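Prophenoloxidase b (Marsupenaeus japonicus, PDB 3WKY) probably serves, as the precursor of a type 3 copper phenoloxidase, in the hydroxylation of monophenols and the oxidation of o-diphenols. Local coordinates at residues K156-N161 against D469-H474; K152-S157 against T164-E169; F455-S458 against D462-L465. One frame throughout, in Å; residues are numbered along the deposited sequence. Where two conformers were deposited one is given.

Contact 1 of 3, residues K156-N161 against D469-H474. With NAG (2-acetamido-2-deoxy-beta-D-glucopyranose), chain H; NAG (2-acetamido-2-deoxy-beta-D-glucopyranose), chain C; EDO (1,2-ethanediol), chain L.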
loop_
_atom_site.group_PDB
_atom_site.type_symbol
_atom_site.label_atom_id
_atom_site.label_comp_id
_atom_site.label_asym_id
_atom_site.label_seq_id
_atom_site.Cartn_x
_atom_site.Cartn_y
_atom_site.Cartn_z
ATOM N N LYS A 156 -37.521 20.009 35.062
ATOM C CA LYS A 156 -38.931 19.636 34.953
ATOM C C LYS A 156 -39.472 19.092 36.275
ATOM O O LYS A 156 -40.569 19.455 36.703
ATOM C CB LYS A 156 -39.140 18.608 33.832
ATOM C CG LYS A 156 -40.605 18.217 33.608
ATOM C CD LYS A 156 -40.792 17.418 32.316
ATOM C CE LYS A 156 -42.262 17.126 32.046
ATOM N NZ LYS A 156 -42.465 16.369 30.771
ATOM N N SER A 157 -38.695 18.224 36.918
ATOM C CA SER A 157 -39.077 17.655 38.205
ATOM C C SER A 157 -39.103 18.715 39.293
ATOM O O SER A 157 -40.033 18.767 40.093
ATOM C CB SER A 157 -38.118 16.536 38.608
ATOM O OG SER A 157 -38.251 15.422 37.753
ATOM N N ALA A 158 -38.072 19.552 39.322
ATOM C CA ALA A 158 -37.968 20.607 40.324
ATOM C C ALA A 158 -39.184 21.527 40.290
ATOM O O ALA A 158 -39.755 21.849 41.331
ATOM C CB ALA A 158 -36.692 21.411 40.125
ATOM N N ILE A 159 -39.568 21.947 39.089
ATOM C CA ILE A 159 -40.707 22.836 38.905
ATOM C C ILE A 159 -41.978 22.196 39.466
ATOM O O ILE A 159 -42.776 22.851 40.141
ATOM C CB ILE A 159 -40.895 23.182 37.413
ATOM C CG1 ILE A 159 -39.735 24.053 36.914
ATOM C CG2 ILE A 159 -42.227 23.879 37.175
ATOM C CD1 ILE A 159 -39.750 24.304 35.406
ATOM N N ILE A 160 -42.146 20.907 39.196
ATOM C CA ILE A 160 -43.293 20.151 39.683
ATOM C C ILE A 160 -43.327 20.084 41.211
ATOM O O ILE A 160 -44.387 20.234 41.820
ATOM C CB ILE A 160 -43.315 18.730 39.065
ATOM C CG1 ILE A 160 -43.857 18.792 37.633
ATOM C CG2 ILE A 160 -44.135 17.771 39.915
ATOM C CD1 ILE A 160 -43.550 17.566 36.796
ATOM N N ASN A 161 -42.166 19.881 41.827
ATOM C CA ASN A 161 -42.085 19.792 43.282
ATOM C C ASN A 161 -41.728 21.117 43.954
ATOM O O ASN A 161 -41.199 21.133 45.067
ATOM C CB ASN A 161 -41.119 18.680 43.703
ATOM C CG ASN A 161 -41.601 17.302 43.283
ATOM O OD1 ASN A 161 -42.304 16.620 44.032
ATOM N ND2 ASN A 161 -41.233 16.889 42.073
ATOM N N ASP A 469 -42.947 29.901 35.715
ATOM C CA ASP A 469 -42.044 29.020 36.449
ATOM C C ASP A 469 -40.809 29.772 36.919
ATOM O O ASP A 469 -40.279 30.627 36.208
ATOM C CB ASP A 469 -41.614 27.834 35.589
ATOM C CG ASP A 469 -42.774 26.961 35.184
ATOM O OD1 ASP A 469 -43.814 27.000 35.876
ATOM O OD2 ASP A 469 -42.644 26.233 34.176
ATOM N N ASN A 470 -40.364 29.441 38.124
ATOM C CA ASN A 470 -39.182 30.041 38.719
ATOM C C ASN A 470 -38.141 28.942 38.895
ATOM O O ASN A 470 -38.192 28.170 39.859
ATOM C CB ASN A 470 -39.559 30.663 40.066
ATOM C CG ASN A 470 -38.379 31.266 40.797
ATOM O OD1 ASN A 470 -37.385 31.665 40.189
ATOM N ND2 ASN A 470 -38.494 31.342 42.125
ATOM N N ILE A 471 -37.211 28.850 37.947
ATOM C CA ILE A 471 -36.232 27.769 37.962
ATOM C C ILE A 471 -34.844 28.257 37.543
ATOM O O ILE A 471 -34.700 29.014 36.580
ATOM C CB ILE A 471 -36.697 26.581 37.078
ATOM C CG1 ILE A 471 -35.698 25.424 37.143
ATOM C CG2 ILE A 471 -36.917 27.027 35.642
ATOM C CD1 ILE A 471 -35.462 24.887 38.545
ATOM N N THR A 472 -33.837 27.853 38.311
ATOM C CA THR A 472 -32.442 28.161 38.007
ATOM C C THR A 472 -31.647 26.864 37.973
ATOM O O THR A 472 -31.749 26.047 38.892
ATOM C CB THR A 472 -31.819 29.089 39.071
ATOM O OG1 THR A 472 -32.431 30.383 39.000
ATOM C CG2 THR A 472 -30.310 29.237 38.852
ATOM N N VAL A 473 -30.856 26.677 36.921
ATOM C CA VAL A 473 -30.041 25.479 36.811
ATOM C C VAL A 473 -28.583 25.859 36.962
ATOM O O VAL A 473 -28.035 26.610 36.148
ATOM C CB VAL A 473 -30.261 24.757 35.470
ATOM C CG1 VAL A 473 -29.304 23.581 35.340
ATOM C CG2 VAL A 473 -31.704 24.279 35.362
ATOM N N HIS A 474 -27.968 25.361 38.027
ATOM C CA HIS A 474 -26.548 25.572 38.253
ATOM C C HIS A 474 -25.793 24.394 37.654
ATOM O O HIS A 474 -26.267 23.252 37.711
ATOM C CB HIS A 474 -26.253 25.684 39.750
ATOM C CG HIS A 474 -26.901 26.864 40.405
ATOM N ND1 HIS A 474 -26.448 28.153 40.227
ATOM C CD2 HIS A 474 -27.965 26.950 41.240
ATOM C CE1 HIS A 474 -27.208 28.985 40.920
ATOM N NE2 HIS A 474 -28.133 28.280 41.545
HETATM C C1 NAG H . -37.522 32.223 42.722
HETATM C C2 NAG H . -38.030 33.478 43.450
HETATM C C3 NAG H . -37.063 34.112 44.462
HETATM C C4 NAG H . -36.092 33.116 45.080
HETATM C C5 NAG H . -35.526 32.258 43.959
HETATM C C6 NAG H . -34.365 31.373 44.403
HETATM C C7 NAG H . -39.613 34.772 42.119
HETATM C C8 NAG H . -39.802 35.903 41.152
HETATM N N2 NAG H . -38.357 34.482 42.451
HETATM O O3 NAG H . -37.806 34.728 45.490
HETATM O O4 NAG H . -35.056 33.802 45.749
HETATM O O5 NAG H . -36.590 31.474 43.477
HETATM O O6 NAG H . -34.836 30.099 44.775
HETATM O O7 NAG H . -40.583 34.159 42.563
HETATM C C1 NAG C . -29.640 32.685 37.454
HETATM C C2 NAG C . -30.219 33.527 38.596
HETATM C C3 NAG C . -31.536 34.154 38.176
HETATM C C4 NAG C . -31.380 34.971 36.899
HETATM C C5 NAG C . -30.520 34.306 35.818
HETATM C C6 NAG C . -29.830 35.414 35.026
HETATM C C7 NAG C . -29.788 32.839 40.917
HETATM C C8 NAG C . -30.066 31.791 41.955
HETATM N N2 NAG C . -30.457 32.713 39.772
HETATM O O3 NAG C . -31.999 34.979 39.226
HETATM O O4 NAG C . -32.665 35.208 36.364
HETATM O O5 NAG C . -29.474 33.472 36.293
HETATM O O6 NAG C . -30.433 35.605 33.770
HETATM O O7 NAG C . -28.983 33.742 41.138
HETATM C C1 EDO L . -33.890 30.506 32.366
HETATM O O1 EDO L . -33.979 29.392 33.282
HETATM C C2 EDO L . -34.323 31.834 32.984
HETATM O O2 EDO L . -35.749 31.851 33.125
#

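Contact 2 of 3, residues K152-S157 against T164-E169. With NAG (2-acetamido-2-deoxy-beta-D-glucopyranose), chain H.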
loop_
_atom_site.group_PDB
_atom_site.type_symbol
_atom_site.label_atom_id
_atom_site.label_comp_id
_atom_site.label_asym_id
_atom_site.label_seq_id
_atom_site.Cartn_x
_atom_site.Cartn_y
_atom_site.Cartn_z
ATOM N N LYS A 152 -32.400 19.376 31.986
ATOM C CA LYS A 152 -33.782 19.652 31.561
ATOM C C LYS A 152 -34.756 18.743 32.299
ATOM O O LYS A 152 -35.861 19.150 32.663
ATOM C CB LYS A 152 -33.930 19.493 30.045
ATOM C CG LYS A 152 -33.071 20.477 29.278
ATOM C CD LYS A 152 -33.292 20.435 27.778
ATOM C CE LYS A 152 -32.752 21.728 27.158
ATOM N NZ LYS A 152 -32.815 21.752 25.672
ATOM N N LYS A 153 -34.317 17.507 32.507
ATOM C CA LYS A 153 -35.072 16.525 33.268
ATOM C C LYS A 153 -35.236 16.987 34.716
ATOM O O LYS A 153 -36.350 17.052 35.239
ATOM C CB LYS A 153 -34.323 15.198 33.226
ATOM C CG LYS A 153 -35.121 13.979 33.615
ATOM C CD LYS A 153 -34.290 12.737 33.317
ATOM C CE LYS A 153 -35.055 11.450 33.569
ATOM N NZ LYS A 153 -34.322 10.284 32.997
ATOM N N LEU A 154 -34.111 17.304 35.350
ATOM C CA LEU A 154 -34.088 17.761 36.735
ATOM C C LEU A 154 -34.876 19.055 36.922
ATOM O O LEU A 154 -35.512 19.256 37.956
ATOM C CB LEU A 154 -32.640 17.947 37.201
ATOM C CG LEU A 154 -31.961 16.775 37.914
ATOM C CD1 LEU A 154 -32.183 15.468 37.185
ATOM C CD2 LEU A 154 -30.471 17.040 38.077
ATOM N N ALA A 155 -34.827 19.932 35.922
ATOM C CA ALA A 155 -35.588 21.173 35.959
ATOM C C ALA A 155 -37.087 20.883 35.968
ATOM O O ALA A 155 -37.828 21.444 36.779
ATOM C CB ALA A 155 -35.226 22.065 34.778
ATOM N N LYS A 156 -37.521 20.009 35.062
ATOM C CA LYS A 156 -38.931 19.636 34.953
ATOM C C LYS A 156 -39.472 19.092 36.275
ATOM O O LYS A 156 -40.569 19.455 36.703
ATOM C CB LYS A 156 -39.140 18.608 33.832
ATOM C CG LYS A 156 -40.605 18.217 33.608
ATOM C CD LYS A 156 -40.792 17.418 32.316
ATOM C CE LYS A 156 -42.262 17.126 32.046
ATOM N NZ LYS A 156 -42.465 16.369 30.771
ATOM N N SER A 157 -38.695 18.224 36.918
ATOM C CA SER A 157 -39.077 17.655 38.205
ATOM C C SER A 157 -39.103 18.715 39.293
ATOM O O SER A 157 -40.033 18.767 40.093
ATOM C CB SER A 157 -38.118 16.536 38.608
ATOM O OG SER A 157 -38.251 15.422 37.753
ATOM N N THR A 164 -36.888 25.680 43.306
ATOM C CA THR A 164 -36.503 26.767 42.408
ATOM C C THR A 164 -35.051 26.687 41.934
ATOM O O THR A 164 -34.642 27.433 41.041
ATOM C CB THR A 164 -36.743 28.139 43.055
ATOM O OG1 THR A 164 -35.979 28.234 44.262
ATOM C CG2 THR A 164 -38.215 28.324 43.380
ATOM N N GLU A 165 -34.271 25.796 42.538
ATOM C CA GLU A 165 -32.878 25.620 42.144
ATOM C C GLU A 165 -32.529 24.155 41.950
ATOM O O GLU A 165 -32.983 23.288 42.701
ATOM C CB GLU A 165 -31.931 26.231 43.181
ATOM C CG GLU A 165 -32.040 27.735 43.330
ATOM C CD GLU A 165 -31.000 28.298 44.279
ATOM O OE1 GLU A 165 -29.804 28.306 43.918
ATOM O OE2 GLU A 165 -31.381 28.725 45.388
ATOM N N VAL A 166 -31.721 23.881 40.935
ATOM C CA VAL A 166 -31.160 22.552 40.755
ATOM C C VAL A 166 -29.684 22.695 40.388
ATOM O O VAL A 166 -29.275 23.700 39.803
ATOM C CB VAL A 166 -31.932 21.744 39.686
ATOM C CG1 VAL A 166 -31.798 22.390 38.325
ATOM C CG2 VAL A 166 -31.443 20.314 39.639
ATOM N N VAL A 167 -28.878 21.713 40.771
ATOM C CA VAL A 167 -27.471 21.695 40.399
ATOM C C VAL A 167 -27.195 20.380 39.695
ATOM O O VAL A 167 -27.611 19.321 40.167
ATOM C CB VAL A 167 -26.556 21.831 41.627
ATOM C CG1 VAL A 167 -25.091 21.795 41.208
ATOM C CG2 VAL A 167 -26.852 23.121 42.376
ATOM N N VAL A 168 -26.531 20.443 38.547
ATOM C CA VAL A 168 -26.083 19.226 37.883
ATOM C C VAL A 168 -24.564 19.285 37.712
ATOM O O VAL A 168 -23.997 20.374 37.586
ATOM C CB VAL A 168 -26.808 18.999 36.531
ATOM C CG1 VAL A 168 -26.311 19.963 35.468
ATOM C CG2 VAL A 168 -26.643 17.569 36.078
ATOM N N GLU A 169 -23.905 18.128 37.738
ATOM C CA GLU A 169 -22.453 18.088 37.580
ATOM C C GLU A 169 -21.962 16.903 36.752
ATOM O O GLU A 169 -22.702 15.944 36.528
ATOM C CB GLU A 169 -21.759 18.121 38.941
ATOM C CG GLU A 169 -21.734 16.808 39.690
ATOM C CD GLU A 169 -20.851 16.881 40.925
ATOM O OE1 GLU A 169 -21.380 16.713 42.046
ATOM O OE2 GLU A 169 -19.628 17.109 40.774
HETATM C C1 NAG H . -37.522 32.223 42.722
HETATM C C2 NAG H . -38.030 33.478 43.450
HETATM C C3 NAG H . -37.063 34.112 44.462
HETATM C C4 NAG H . -36.092 33.116 45.080
HETATM C C5 NAG H . -35.526 32.258 43.959
HETATM C C6 NAG H . -34.365 31.373 44.403
HETATM C C7 NAG H . -39.613 34.772 42.119
HETATM C C8 NAG H . -39.802 35.903 41.152
HETATM N N2 NAG H . -38.357 34.482 42.451
HETATM O O3 NAG H . -37.806 34.728 45.490
HETATM O O4 NAG H . -35.056 33.802 45.749
HETATM O O5 NAG H . -36.590 31.474 43.477
HETATM O O6 NAG H . -34.836 30.099 44.775
HETATM O O7 NAG H . -40.583 34.159 42.563
#

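Contact 3 of 3, residues F455-S458 against D462-L465. With NAG (2-acetamido-2-deoxy-beta-D-glucopyranose), chain C; EDO (1,2-ethanediol), chain L.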
loop_
_atom_site.group_PDB
_atom_site.type_symbol
_atom_site.label_atom_id
_atom_site.label_comp_id
_atom_site.label_asym_id
_atom_site.label_seq_id
_atom_site.Cartn_x
_atom_site.Cartn_y
_atom_site.Cartn_z
ATOM N N PHE A 455 -21.556 27.583 37.889
ATOM C CA PHE A 455 -22.138 28.793 37.315
ATOM C C PHE A 455 -23.634 28.646 37.042
ATOM O O PHE A 455 -24.161 27.533 36.966
ATOM C CB PHE A 455 -21.398 29.235 36.045
ATOM C CG PHE A 455 -21.568 28.304 34.877
ATOM C CD1 PHE A 455 -20.743 27.199 34.733
ATOM C CD2 PHE A 455 -22.542 28.544 33.914
ATOM C CE1 PHE A 455 -20.892 26.337 33.657
ATOM C CE2 PHE A 455 -22.699 27.683 32.834
ATOM C CZ PHE A 455 -21.866 26.578 32.709
ATOM N N ASN A 456 -24.299 29.790 36.900
ATOM C CA ASN A 456 -25.735 29.862 36.638
ATOM C C ASN A 456 -25.992 29.809 35.125
ATOM O O ASN A 456 -25.684 30.757 34.398
ATOM C CB ASN A 456 -26.283 31.164 37.251
ATOM C CG ASN A 456 -27.804 31.285 37.167
ATOM O OD1 ASN A 456 -28.465 30.573 36.405
ATOM N ND2 ASN A 456 -28.363 32.211 37.962
ATOM N N SER A 457 -26.562 28.708 34.647
ATOM C CA SER A 457 -26.761 28.538 33.208
ATOM C C SER A 457 -28.063 29.144 32.703
ATOM O O SER A 457 -28.298 29.199 31.496
ATOM C CB SER A 457 -26.699 27.057 32.821
ATOM O OG SER A 457 -27.785 26.322 33.362
ATOM N N SER A 458 -28.896 29.626 33.621
ATOM C CA SER A 458 -30.227 30.111 33.257
ATOM C C SER A 458 -30.221 31.439 32.504
ATOM O O SER A 458 -31.238 31.860 31.965
ATOM C CB SER A 458 -31.128 30.163 34.489
ATOM O OG SER A 458 -31.454 28.847 34.897
ATOM N N ASP A 462 -33.335 28.769 28.727
ATOM C CA ASP A 462 -34.606 28.948 29.416
ATOM C C ASP A 462 -35.159 27.593 29.833
ATOM O O ASP A 462 -35.696 26.860 29.005
ATOM C CB ASP A 462 -35.599 29.660 28.492
ATOM C CG ASP A 462 -36.830 30.168 29.230
ATOM O OD1 ASP A 462 -37.045 29.771 30.393
ATOM O OD2 ASP A 462 -37.587 30.964 28.635
ATOM N N PHE A 463 -35.040 27.261 31.112
ATOM C CA PHE A 463 -35.482 25.955 31.600
ATOM C C PHE A 463 -36.954 25.918 32.037
ATOM O O PHE A 463 -37.435 24.879 32.492
ATOM C CB PHE A 463 -34.597 25.483 32.753
ATOM C CG PHE A 463 -33.217 25.038 32.332
ATOM C CD1 PHE A 463 -32.997 23.744 31.877
ATOM C CD2 PHE A 463 -32.137 25.905 32.420
ATOM C CE1 PHE A 463 -31.722 23.322 31.505
ATOM C CE2 PHE A 463 -30.859 25.490 32.052
ATOM C CZ PHE A 463 -30.654 24.199 31.595
ATOM N N ARG A 464 -37.658 27.040 31.903
ATOM C CA ARG A 464 -39.079 27.097 32.255
ATOM C C ARG A 464 -39.935 26.223 31.340
ATOM O O ARG A 464 -39.712 26.165 30.129
ATOM C CB ARG A 464 -39.600 28.536 32.185
ATOM C CG ARG A 464 -39.043 29.472 33.249
ATOM C CD ARG A 464 -38.674 30.815 32.642
ATOM N NE ARG A 464 -39.814 31.680 32.360
ATOM C CZ ARG A 464 -39.940 32.433 31.269
ATOM N NH1 ARG A 464 -39.012 32.419 30.325
ATOM N NH2 ARG A 464 -41.012 33.199 31.116
ATOM N N LEU A 465 -40.917 25.547 31.927
ATOM C CA LEU A 465 -41.930 24.849 31.144
ATOM C C LEU A 465 -42.950 25.867 30.653
ATOM O O LEU A 465 -43.314 25.892 29.475
ATOM C CB LEU A 465 -42.606 23.777 31.991
ATOM C CG LEU A 465 -41.745 22.534 32.202
ATOM C CD1 LEU A 465 -42.346 21.617 33.257
ATOM C CD2 LEU A 465 -41.578 21.795 30.882
HETATM C C1 NAG C . -29.640 32.685 37.454
HETATM C C2 NAG C . -30.219 33.527 38.596
HETATM C C3 NAG C . -31.536 34.154 38.176
HETATM C C4 NAG C . -31.380 34.971 36.899
HETATM C C5 NAG C . -30.520 34.306 35.818
HETATM C C6 NAG C . -29.830 35.414 35.026
HETATM C C7 NAG C . -29.788 32.839 40.917
HETATM C C8 NAG C . -30.066 31.791 41.955
HETATM N N2 NAG C . -30.457 32.713 39.772
HETATM O O3 NAG C . -31.999 34.979 39.226
HETATM O O4 NAG C . -32.665 35.208 36.364
HETATM O O5 NAG C . -29.474 33.472 36.293
HETATM O O6 NAG C . -30.433 35.605 33.770
HETATM O O7 NAG C . -28.983 33.742 41.138
HETATM C C1 EDO L . -33.890 30.506 32.366
HETATM O O1 EDO L . -33.979 29.392 33.282
HETATM C C2 EDO L . -34.323 31.834 32.984
HETATM O O2 EDO L . -35.749 31.851 33.125
#

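Contact 1 of 3, residues K156-N161 against D469-H474
Ile159, on the last turn of helix 145-160, presses against both Asp469 and Ile471, a worked case of one branched side chain serving two partners. Its branches part at CB (chi1 -68°): CG2 stands anti to the backbone N, while CG1 runs on in an extended path to CD1. The first branch meets the carboxylate of Asp469, with Ile159 CG2 3.7 Å from Asp469 CG. The second comes to one oxygen of the same group, Ile159 CD1 lying 3.7 Å from Asp469 OD2. These are van der Waals contacts, and the charge is answered from outside: OD2 accepts from Lys466 N of its own chain, while OD1 forms a salt bridge with Lys466 NZ of a neighbouring subunit.

Toward Ile471, Ile159 CD1 rests 3.9 Å from Ile471 CG2, the two side chains crossing at about a right angle. With CG1 of Ile471 anti to its own N (chi1 -178°), a bend at chi2 (58°) brings Ile471 CD1 to the helix, 4.0 Å from Ala158 CB. Replacing Ile159 with an alanine would probably open a gap between the helix end and Ile471 and strip apolar cover from the Asp469 carboxylate.

Behind the contact, Ser157 O receives both N and ND2 of Asn161, which finishes the helix. Asn470 carries its N-linked sugar through ND2. The helix end thus packs on the lead-in to strand 472-481, where Ile471 also touches Ala155, while strands 165-169 and 445-456 flank that strand in the sheet.

Contact 2 of 3, residues K152-S157 against T164-E169
Val166 and Leu154 come together through two quite different torsions. In Val166, CG2 stands anti to the backbone N and CG1 fills the place between N and carbonyl carbon (chi1 64°); this places CG2 as the methyl that meets Leu154. Leu154 has a chi1 of -93°, off the staggered positions, and with it both CB and CD2 meet that methyl. Both residues aim their CB across the gap, and their side chains cross at about a right angle.

The valine methyl settles against the root and one branch of the leucine. Leu154 CB is 3.6 Å from Val166 CG2, and Leu154 CD2 closes on the same methyl at 3.8 Å. Farther along the strand the fit becomes slacker: Leu154 CD2 lies 4.4 Å from Val168 CG2. CD2 also passes over the backbone between these valines, 4.2 Å from Val167 O. No hydrogen bond joins the segments; the side-chain packing is apolar, and the alternation of the strand decides who takes part: Val166 and Val168 face the helix, while Val167 points away from it. Val168 finds further support on Ile147, Lys150 and Ala151 of the same helix.

The axes of the short segments approach to 8.6 Å and run nearly antiparallel, at 157°. Such geometry belongs to an alpha-beta hairpin, in which a helix turns back through a short loop into a strand. Here that strand pairs in parallel with strand 472-481, through backbone bonds to Thr472, His474 and Lys476, and forms an outermost strand of the sheet within this chain. A piece of the copper-containing domain thereby extends the beta-sheet of the Ig-like domain in this hemocyanin-type fold.

Contact 3 of 3, residues F455-S458 against D462-L465
Ser457 and Phe463 make the tight part of this contact, where a buried hydroxyl lies against an aromatic ring. Ser457 OG, set between its backbone N and carbonyl carbon (chi1 67°), approaches the ring obliquely and comes within 3.4 Å of Phe463 CE2. Its polar need is met by hydrogen bonding with Val473 O of the adjacent strand. Ser458 OG reaches the same side chain less closely, 3.9 Å from Phe463 CD2, and it too is bonded to strand 472-481, at Val473 N. Ala151, Lys152 and Ala155 of helix 145-160 also pack on the ring.

The other side is looser and is bridged by a small molecule. Ethanediol, probably from the crystallisation liquor, takes a hydrogen bond from Ser458 OG to its O1 at 3.0 Å. Phe463 N gives the same oxygen a nearly straight one (174°). On this partly exposed flank, Asp462 closes an Asx turn, its OD1 accepting from Arg464 N, and also forms a salt bridge in which Arg464 NH1 is 2.6 Å from Asp462 OD2. Arg464 NH2 is held in addition by Arg467 O.

Asn456 makes a second Asx turn, with Ser458 N 3.0 Å from Asn456 OD1, leaving ND2 to carry the N-linked sugar. Asn456 and Ser458 are the first and third residues of that Asn-X-Ser sequon. The chemistry therefore divides the work: the hydroxyls of Ser457 and Ser458 tie this part of the chain to strand 472-481, the Asx turns shape the connection, and direct side-chain contact across it rests on a single phenylalanine.

In the fold
From the N terminus, helix 145-160 comes first and supplies one side of two contacts. Contact 2 closes a short loop, bringing the helix against strand 165-169 after six intervening residues. Contact 1 starts from an overlapping part of the helix but closes only after 307 residues, joining the copper-containing domain to the Ig-like one. Within that long span contact 3 closes a turn of three residues between strands 445-456 and 472-481. The three meet in space: strand 472-481 lies between strands 165-169 and 445-456 in one sheet, and contact 3 reaches the same helix, where Leu465 packs on Lys156.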